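Local coordinates for protein putative pyridoxamine 5-phosphate-dependent dehydrase, Wbdk (Escherichia coli, PDB 2GMS) that removes the C3'-hydroxyl group from GDP-4-keto-6-deoxy-D-mannose with a coenzyme B6 cofactor, a step in making the O-antigen sugar L-colitose, at residues A[47-52]-A[201-206]; A[158-163]-A[173-178]. One frame throughout, in Å; residues are numbered along the deposited sequence.

Contact 1: A[47-52]-A[201-206]; sequences FGSKYA and VTDDEE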
loop_
_atom_site.group_PDB
_atom_site.type_symbol
_atom_site.label_atom_id
_atom_site.label_comp_id
_atom_site.label_asym_id
_atom_site.label_seq_id
_atom_site.Cartn_x
_atom_site.Cartn_y
_atom_site.Cartn_z
ATOM N N PHE A 47 -3.226 -22.740 7.911
ATOM C CA PHE A 47 -3.653 -22.271 9.225
ATOM C C PHE A 47 -5.062 -22.674 9.633
ATOM O O PHE A 47 -5.483 -22.410 10.749
ATOM C CB PHE A 47 -3.419 -20.749 9.395
ATOM C CG PHE A 47 -1.978 -20.435 9.150
ATOM C CD1 PHE A 47 -1.552 -19.878 7.939
ATOM C CD2 PHE A 47 -1.046 -20.755 10.142
ATOM C CE1 PHE A 47 -0.197 -19.631 7.720
ATOM C CE2 PHE A 47 0.315 -20.527 9.932
ATOM C CZ PHE A 47 0.723 -19.968 8.716
ATOM N N GLY A 48 -5.815 -23.277 8.713
ATOM C CA GLY A 48 -7.162 -23.692 9.020
ATOM C C GLY A 48 -8.194 -22.589 8.887
ATOM O O GLY A 48 -9.138 -22.483 9.667
ATOM N N SER A 49 -8.046 -21.749 7.890
ATOM C CA SER A 49 -9.052 -20.749 7.714
ATOM C C SER A 49 -9.700 -21.077 6.390
ATOM O O SER A 49 -9.145 -21.830 5.591
ATOM C CB SER A 49 -8.484 -19.335 7.730
ATOM O OG SER A 49 -8.275 -18.887 9.056
ATOM N N LYS A 50 -10.859 -20.516 6.142
ATOM C CA LYS A 50 -11.501 -20.784 4.876
ATOM C C LYS A 50 -10.902 -19.964 3.744
ATOM O O LYS A 50 -10.823 -20.457 2.619
ATOM C CB LYS A 50 -12.984 -20.455 4.892
ATOM C CG LYS A 50 -13.818 -21.361 5.767
ATOM C CD LYS A 50 -15.273 -21.318 5.339
ATOM C CE LYS A 50 -16.241 -21.021 6.481
ATOM N NZ LYS A 50 -17.207 -22.119 6.694
ATOM N N TYR A 51 -10.527 -18.712 4.043
ATOM C CA TYR A 51 -10.022 -17.775 3.045
ATOM C C TYR A 51 -8.772 -17.062 3.478
ATOM O O TYR A 51 -8.572 -16.857 4.663
ATOM C CB TYR A 51 -11.066 -16.657 2.804
ATOM C CG TYR A 51 -12.440 -17.196 2.522
ATOM C CD1 TYR A 51 -13.431 -17.202 3.506
ATOM C CD2 TYR A 51 -12.730 -17.738 1.269
ATOM C CE1 TYR A 51 -14.701 -17.720 3.253
ATOM C CE2 TYR A 51 -13.990 -18.274 1.003
ATOM C CZ TYR A 51 -14.980 -18.253 1.992
ATOM O OH TYR A 51 -16.229 -18.764 1.729
ATOM N N ALA A 52 -7.972 -16.656 2.494
ATOM C CA ALA A 52 -6.750 -15.893 2.715
ATOM C C ALA A 52 -6.616 -14.865 1.585
ATOM O O ALA A 52 -6.913 -15.163 0.426
ATOM C CB ALA A 52 -5.501 -16.786 2.755
ATOM N N VAL A 201 -6.523 -13.505 6.986
ATOM C CA VAL A 201 -7.299 -14.730 6.910
ATOM C C VAL A 201 -8.671 -14.424 7.504
ATOM O O VAL A 201 -8.820 -13.497 8.316
ATOM C CB VAL A 201 -6.665 -15.962 7.566
ATOM C CG1 VAL A 201 -5.335 -16.323 6.925
ATOM C CG2 VAL A 201 -6.526 -15.783 9.081
ATOM N N THR A 202 -9.674 -15.179 7.089
ATOM C CA THR A 202 -11.024 -15.016 7.604
ATOM C C THR A 202 -11.858 -16.232 7.239
ATOM O O THR A 202 -11.534 -16.969 6.307
ATOM C CB THR A 202 -11.710 -13.709 7.092
ATOM O OG1 THR A 202 -12.914 -13.485 7.792
ATOM C CG2 THR A 202 -11.980 -13.741 5.585
ATOM N N ASP A 203 -12.933 -16.451 7.979
ATOM C CA ASP A 203 -13.856 -17.514 7.677
ATOM C C ASP A 203 -15.161 -16.920 7.147
ATOM O O ASP A 203 -16.046 -17.641 6.729
ATOM C CB ASP A 203 -14.100 -18.438 8.866
ATOM C CG ASP A 203 -12.901 -19.315 9.138
ATOM O OD1 ASP A 203 -12.181 -19.789 8.273
ATOM O OD2 ASP A 203 -12.696 -19.506 10.405
ATOM N N ASP A 204 -15.254 -15.589 7.144
ATOM C CA ASP A 204 -16.427 -14.883 6.681
ATOM C C ASP A 204 -16.396 -14.585 5.179
ATOM O O ASP A 204 -15.536 -13.870 4.684
ATOM C CB ASP A 204 -16.572 -13.580 7.463
ATOM C CG ASP A 204 -17.964 -13.025 7.339
ATOM O OD1 ASP A 204 -18.765 -13.061 8.237
ATOM O OD2 ASP A 204 -18.239 -12.528 6.170
ATOM N N GLU A 205 -17.367 -15.115 4.440
ATOM C CA GLU A 205 -17.410 -14.918 3.004
ATOM C C GLU A 205 -17.638 -13.499 2.570
ATOM O O GLU A 205 -17.068 -13.040 1.577
ATOM C CB GLU A 205 -18.472 -15.802 2.336
ATOM C CG GLU A 205 -18.192 -15.942 0.840
ATOM C CD GLU A 205 -19.239 -16.795 0.197
ATOM O OE1 GLU A 205 -20.230 -17.177 0.800
ATOM O OE2 GLU A 205 -18.973 -17.114 -1.049
ATOM N N GLU A 206 -18.503 -12.820 3.291
ATOM C CA GLU A 206 -18.764 -11.463 2.910
ATOM C C GLU A 206 -17.522 -10.627 3.028
ATOM O O GLU A 206 -17.230 -9.850 2.143
ATOM C CB GLU A 206 -19.869 -10.822 3.738
ATOM C CG GLU A 206 -20.111 -9.371 3.282
ATOM C CD GLU A 206 -21.138 -8.716 4.144
ATOM O OE1 GLU A 206 -21.489 -9.170 5.215
ATOM O OE2 GLU A 206 -21.617 -7.614 3.639
#
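Asp203 and Tyr51 both start out with CG beside the backbone N and anti to the carbonyl carbon (chi1 -72° and -51°), which carries the carboxylate back to the backbone of Lys50 and lays the tyrosine ring along the 203-205 backbone. Asp203 OD1 takes the N-H of Lys50, 2.6 Å from its N and nearly along the C-O axis. The aliphatic part of the lysine crosses this carboxylate at about a right angle, CG 3.4 Å from OD1, while NZ stays well clear of it. Next along, Tyr51 and Thr202 form an antiparallel hydrogen-bonded pair: Tyr51 N reaches Thr202 O at 3.0 Å, and Thr202 N reaches Tyr51 O at 3.1 Å. The carbonyl O of Asp203 lies at the edge of the Tyr51 ring, in its plane, and the phenol OH rests 3.6 Å from CG of Glu205. Val201 and Ala52 share the sheet face turned from Tyr51 and Thr202, CG1 of the valine 4.2 Å from CB of Ala52. Thr202 OG1 accepts from Asp204 N, an ST turn, and is also bonded to Leu180 O; Asp204 then N-caps helix 205-214 through Ile207 N. The pair thus joins strand 51-55, outermost of the sheet within this chain, to strand 198-202, with Phe43 of helix 34-47 against Ala52 and Val201, and Tyr208 of helix 205-214 stacked on Tyr51.

Contact 2: A[158-163]-A[173-178]; sequences LLEDNC and KCAGTF. With P0P ([4-(dihydroxymethyl)-5-hydroxy-6-methylpyridin-3-yl]methyl dihydrogen phosphate), chain D.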
loop_
_atom_site.group_PDB
_atom_site.type_symbol
_atom_site.label_atom_id
_atom_site.label_comp_id
_atom_site.label_asym_id
_atom_site.label_seq_id
_atom_site.Cartn_x
_atom_site.Cartn_y
_atom_site.Cartn_z
ATOM N N LEU A 158 -13.669 -9.523 17.676
ATOM C CA LEU A 158 -12.330 -9.833 18.081
ATOM C C LEU A 158 -11.464 -9.855 16.845
ATOM O O LEU A 158 -11.804 -10.517 15.863
ATOM C CB LEU A 158 -12.253 -11.225 18.704
ATOM C CG LEU A 158 -10.804 -11.609 19.032
ATOM C CD1 LEU A 158 -10.264 -10.735 20.155
ATOM C CD2 LEU A 158 -10.748 -13.062 19.492
ATOM N N LEU A 159 -10.363 -9.125 16.899
ATOM C CA LEU A 159 -9.442 -9.099 15.788
ATOM C C LEU A 159 -8.059 -9.493 16.264
ATOM O O LEU A 159 -7.747 -9.387 17.456
ATOM C CB LEU A 159 -9.387 -7.724 15.113
ATOM C CG LEU A 159 -10.744 -7.288 14.587
ATOM C CD1 LEU A 159 -10.623 -5.819 14.245
ATOM C CD2 LEU A 159 -11.097 -8.074 13.314
ATOM N N GLU A 160 -7.226 -9.926 15.311
ATOM C CA GLU A 160 -5.858 -10.300 15.611
ATOM C C GLU A 160 -4.809 -9.745 14.665
ATOM O O GLU A 160 -4.884 -9.906 13.449
ATOM C CB GLU A 160 -5.626 -11.824 15.569
ATOM C CG GLU A 160 -6.271 -12.661 16.680
ATOM C CD GLU A 160 -5.952 -14.110 16.486
ATOM O OE1 GLU A 160 -4.868 -14.581 16.812
ATOM O OE2 GLU A 160 -6.910 -14.786 15.895
ATOM N N ASP A 161 -3.793 -9.130 15.251
ATOM C CA ASP A 161 -2.639 -8.723 14.488
ATOM C C ASP A 161 -1.666 -9.866 14.820
ATOM O O ASP A 161 -1.152 -9.948 15.944
ATOM C CB ASP A 161 -2.057 -7.356 14.901
ATOM C CG ASP A 161 -0.757 -7.037 14.210
ATOM O OD1 ASP A 161 -0.000 -7.907 13.773
ATOM O OD2 ASP A 161 -0.508 -5.735 14.127
ATOM N N ASN A 162 -1.476 -10.787 13.863
ATOM C CA ASN A 162 -0.609 -11.946 14.047
ATOM C C ASN A 162 0.702 -11.831 13.260
ATOM O O ASN A 162 1.315 -12.847 12.902
ATOM C CB ASN A 162 -1.333 -13.255 13.642
ATOM C CG ASN A 162 -0.728 -14.472 14.320
ATOM O OD1 ASN A 162 -0.484 -14.417 15.524
ATOM N ND2 ASN A 162 -0.476 -15.549 13.566
ATOM N N CYS A 163 1.114 -10.584 13.021
ATOM C CA CYS A 163 2.327 -10.280 12.281
ATOM C C CYS A 163 3.625 -10.815 12.874
ATOM O O CYS A 163 4.614 -10.895 12.166
ATOM C CB CYS A 163 2.441 -8.800 11.872
ATOM S SG CYS A 163 1.163 -8.413 10.652
ATOM N N LYS A 173 -5.347 -24.616 18.243
ATOM C CA LYS A 173 -5.848 -23.766 17.179
ATOM C C LYS A 173 -4.809 -22.726 16.827
ATOM O O LYS A 173 -4.133 -22.198 17.704
ATOM C CB LYS A 173 -7.168 -23.132 17.576
ATOM C CG LYS A 173 -7.873 -22.427 16.438
ATOM C CD LYS A 173 -9.249 -21.911 16.849
ATOM C CE LYS A 173 -9.974 -21.153 15.726
ATOM N NZ LYS A 173 -9.891 -21.794 14.393
ATOM N N CYS A 174 -4.678 -22.463 15.542
ATOM C CA CYS A 174 -3.680 -21.522 15.071
ATOM C C CYS A 174 -3.997 -20.084 15.356
ATOM O O CYS A 174 -5.081 -19.616 15.017
ATOM C CB CYS A 174 -3.514 -21.588 13.550
ATOM S SG CYS A 174 -2.626 -23.053 13.009
ATOM N N ALA A 175 -3.002 -19.386 15.905
ATOM C CA ALA A 175 -3.122 -17.967 16.157
ATOM C C ALA A 175 -3.401 -17.302 14.800
ATOM O O ALA A 175 -2.837 -17.694 13.782
ATOM C CB ALA A 175 -1.787 -17.455 16.727
ATOM N N GLY A 176 -4.274 -16.312 14.772
ATOM C CA GLY A 176 -4.646 -15.578 13.571
ATOM C C GLY A 176 -6.027 -16.005 13.102
ATOM O O GLY A 176 -6.674 -15.304 12.321
ATOM N N THR A 177 -6.465 -17.164 13.618
ATOM C CA THR A 177 -7.748 -17.757 13.237
ATOM C C THR A 177 -8.805 -17.610 14.281
ATOM O O THR A 177 -9.936 -18.016 14.055
ATOM C CB THR A 177 -7.673 -19.259 12.835
ATOM O OG1 THR A 177 -7.321 -20.029 13.966
ATOM C CG2 THR A 177 -6.647 -19.471 11.738
ATOM N N PHE A 178 -8.424 -17.062 15.415
ATOM C CA PHE A 178 -9.363 -16.885 16.479
ATOM C C PHE A 178 -10.314 -15.730 16.214
ATOM O O PHE A 178 -11.515 -15.829 16.475
ATOM C CB PHE A 178 -8.674 -16.668 17.830
ATOM C CG PHE A 178 -7.978 -17.907 18.296
ATOM C CD1 PHE A 178 -6.662 -18.200 17.934
ATOM C CD2 PHE A 178 -8.645 -18.826 19.104
ATOM C CE1 PHE A 178 -6.022 -19.360 18.388
ATOM C CE2 PHE A 178 -8.019 -19.989 19.565
ATOM C CZ PHE A 178 -6.700 -20.258 19.211
HETATM O O3 P0P D . 5.275 -6.554 14.290
HETATM N N1 P0P D . 2.085 -5.468 13.161
HETATM C C2 P0P D . 3.022 -5.938 13.961
HETATM C C2A P0P D . 2.696 -6.349 15.376
HETATM C C3 P0P D . 4.304 -6.063 13.502
HETATM C C4 P0P D . 4.594 -5.690 12.192
HETATM C C4A P0P D . 6.006 -5.872 11.684
HETATM O O4A P0P D . 6.693 -6.761 12.530
HETATM O O4B P0P D . 6.686 -4.655 11.649
HETATM C C5 P0P D . 3.607 -5.112 11.361
HETATM C C6 P0P D . 2.346 -5.084 11.904
HETATM C C5A P0P D . 3.997 -4.883 10.075
HETATM O O4P P0P D . 4.177 -5.774 9.069
HETATM P P P0P D . 4.976 -5.160 7.828
HETATM O O1P P0P D . 6.318 -4.803 8.333
HETATM O O2P P0P D . 5.081 -6.374 6.772
HETATM O O3P P0P D . 4.246 -3.888 7.163
#
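Strand 157-161 runs past a type II beta turn, Cys174 to Thr177, whose Gly176 lies with its CA 5.5 Å from that of Asn162 and has a positive phi (105°). Glu160 grips this turn. Its chain is extended beyond CG, chi2 180°, and delivers the carboxylate to the backbone N-H groups there. OE1 accepts from Gly176 N at 2.7 Å, met from above the carboxylate plane rather than within it. OE2 takes a weak bond from Phe178 N at 2.8 Å and a further one from Gly179 N, while Asn136 ND2 also donates to OE1. So many donors around a buried carboxylate would probably favour its charged form. OE2 also sits at the edge of the Phe178 ring, in its plane, and touches CB of that residue. Asn162 lies alongside the turn, its OD1 3.5 Å from CB of Ala175 and bonded to Asn136 ND2. Within the turn Cys174 O accepts from both N and OG1 of Thr177, and Lys173 NZ donates to that same OG1 while its CD lies over a face of the Phe178 ring.

The CB of Asp161 is directed away from the turn, and its OD2 lies 2.8 Å from N1 of the hydrated PLP, the aspartate-pyridine pairing familiar from fold type I PLP enzymes. Thr93 OG1 and Asn62 ND2 are hydrogen-bonded to OD2, and an Asx turn from OD1 to Cys163 N, 3.0 Å, helps hold the carboxylate. Cys163 CB lies 3.6 Å from N1. In the large mixed sheet, strand 157-161 sits between 129-135 and 181-185, and Phe144 of helix 144-151 packs on Leu158 and Glu160 and stacks on Phe178.

In the fold
Contact 1 and contact 2 lie 11 Å apart between centres and touch directly. Thr177 CG2 packs 3.3 Å from Phe47 O, Cys174 CB lies 3.5 Å from Phe47 O, and Val201 CG2 comes 3.3 Å from Gly176 O, so the turn of contact 2 rests against the ends of helix 34-47 and strand 198-202. Both reach the same mixed sheet, where strands 181-185 and 198-202 separate 157-161 from 51-55; along the chain, contact 2 falls wholly between the two segments of contact 1. Contact 2 holds Asp161 and Cys163 of the pocket, whereas Val201 in contact 1 is about 12 Å, side chain to side chain, from Ser185, whose OG is hydrogen-bonded to the cofactor.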